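Local coordinates for L-lysine 6-monooxygenase involved in desferrioxamine biosynthesis (Erwinia amylovora CFBP1430, PDB 5O8P) that catalyses the FAD- and NADPH-dependent N-hydroxylation of cadaverine, a monooxygenase step in the biosynthesis of the siderophore desferrioxamine, at the interface of chains A and B. Residues are numbered along the deposited sequence; one frame, centred on the assembly and turned at random. Chains: chain A/B, L-lysine 6-monooxygenase involved in desferrioxamine biosynthesis.

The interface of chains A and B. Residues chain A 425-426, 428, 430; chain B 299-300, 329, 331.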
# COMPACT_ATOMS: atom_id res chain seq x y z
N GLN A 425 17.93 -17.72 -5.70
CA GLN A 425 18.19 -18.12 -7.08
C GLN A 425 19.60 -18.60 -7.28
O GLN A 425 20.48 -18.29 -6.49
CB GLN A 425 18.03 -16.94 -8.03
CG GLN A 425 16.66 -16.36 -8.11
CD GLN A 425 16.69 -15.07 -8.87
OE1 GLN A 425 16.92 -15.05 -10.08
NE2 GLN A 425 16.49 -13.98 -8.16
N THR A 426 19.79 -19.35 -8.35
CA THR A 426 21.11 -19.66 -8.88
C THR A 426 21.19 -19.00 -10.25
O THR A 426 20.40 -19.31 -11.14
CB THR A 426 21.31 -21.17 -9.02
OG1 THR A 426 20.88 -21.82 -7.83
CG2 THR A 426 22.76 -21.49 -9.32
N PRO A 428 24.29 -18.68 -12.43
CA PRO A 428 25.00 -19.42 -13.48
C PRO A 428 24.40 -20.79 -13.75
O PRO A 428 23.63 -21.31 -12.94
CB PRO A 428 26.41 -19.57 -12.89
CG PRO A 428 26.17 -19.67 -11.44
CD PRO A 428 25.02 -18.74 -11.15
N GLN A 430 24.40 -24.68 -13.65
CA GLN A 430 24.84 -25.56 -12.58
C GLN A 430 24.14 -26.91 -12.66
O GLN A 430 22.96 -27.01 -12.33
CB GLN A 430 24.58 -24.93 -11.21
CG GLN A 430 24.98 -25.79 -10.03
CD GLN A 430 24.62 -25.15 -8.71
OE1 GLN A 430 24.94 -23.98 -8.45
NE2 GLN A 430 23.93 -25.92 -7.86
N LEU B 299 16.04 -22.14 -8.29
CA LEU B 299 15.38 -21.23 -9.20
C LEU B 299 16.41 -20.83 -10.24
O LEU B 299 17.40 -20.19 -9.90
CB LEU B 299 14.86 -20.00 -8.47
CG LEU B 299 13.68 -20.24 -7.52
CD1 LEU B 299 14.10 -20.81 -6.17
CD2 LEU B 299 12.88 -18.96 -7.30
N PHE B 300 16.20 -21.24 -11.49
CA PHE B 300 17.08 -20.86 -12.60
C PHE B 300 16.38 -19.94 -13.59
O PHE B 300 15.17 -19.96 -13.70
CB PHE B 300 17.57 -22.11 -13.31
CG PHE B 300 18.47 -22.95 -12.46
CD1 PHE B 300 17.95 -23.94 -11.65
CD2 PHE B 300 19.85 -22.74 -12.48
CE1 PHE B 300 18.79 -24.73 -10.86
CE2 PHE B 300 20.69 -23.52 -11.70
CZ PHE B 300 20.16 -24.51 -10.88
N TYR B 329 23.59 -27.41 -19.11
CA TYR B 329 23.57 -28.09 -17.81
C TYR B 329 22.32 -28.95 -17.65
O TYR B 329 21.33 -28.73 -18.33
CB TYR B 329 23.66 -27.07 -16.66
CG TYR B 329 22.43 -26.20 -16.41
CD1 TYR B 329 22.14 -25.10 -17.22
CD2 TYR B 329 21.58 -26.46 -15.33
CE1 TYR B 329 21.04 -24.29 -16.96
CE2 TYR B 329 20.48 -25.66 -15.07
CZ TYR B 329 20.21 -24.59 -15.88
OH TYR B 329 19.10 -23.82 -15.61
N ARG B 331 19.47 -31.08 -14.94
CA ARG B 331 18.77 -31.00 -13.67
C ARG B 331 17.84 -32.20 -13.58
O ARG B 331 17.41 -32.72 -14.61
CB ARG B 331 17.93 -29.72 -13.58
CG ARG B 331 18.64 -28.38 -13.48
CD ARG B 331 19.73 -28.27 -12.43
NE ARG B 331 19.24 -28.33 -11.06
CZ ARG B 331 20.03 -28.24 -10.00
NH1 ARG B 331 21.35 -28.05 -10.13
NH2 ARG B 331 19.50 -28.27 -8.78
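A:Thr426 and B:Leu299 meet backbone to backbone: the amide N of A:Thr426 donates to the carbonyl O of B:Leu299 at 3.0 Å, and the 170° angle at the hydrogen marks a nearly straight bond. Next to it the side chains of A:Thr426 and B:Phe300 lie alongside each other and point the same way. The threonine CB is 3.6 Å from CE2 of the phenylalanine ring, and its methyl CG2 touches the same ring carbon at 3.7 Å. CG2 stands anti to the backbone N (OG1 chi1 -47°), which brings the methyl to this rim. Carbonyl O of A:Pro428 adds a contact in the ring plane, at the edge of B:Phe300.

The second polar link uses the guanidinium of B:Arg331, whose NH1 donates to the main-chain O of A:Gln430 at 2.9 Å. NH1 comes from above the carbonyl plane, off the lone-pair direction, whereas the A:Thr426 donor lies in the plane of its acceptor. The angle at the hydrogen is 150°, less straight than in the first bond. The arginine chain, bent at chi2 and chi3, folds toward that oxygen. The B:Tyr329 ring lies beside A:Gln430, whose backbone N is 3.6 Å above the plane of one ring face and offset toward the rim, though the tyrosine buries no measurable surface here.

Behind these contacts, side chains of chain B brace one another. CE1 of B:Phe300 lies over a face of the B:Arg331 guanidinium, CE2 of B:Tyr329 lies over a face of the B:Phe300 ring, and CD of B:Arg331 meets the tyrosine edge in plane.

These residues of both chains together hide 168 Å², a part of the whole interface. They join the extended C-terminal tail of chain A, which follows helix 399-410, to strands 297-300 and 327-333 of chain B. The interface is two-fold symmetric, and the tail of B reaches A in the same way. Such reciprocal tail exchange would suit a stable A-B pair within the four-copy deposited assembly, although the structure alone does not establish the oligomer in solution.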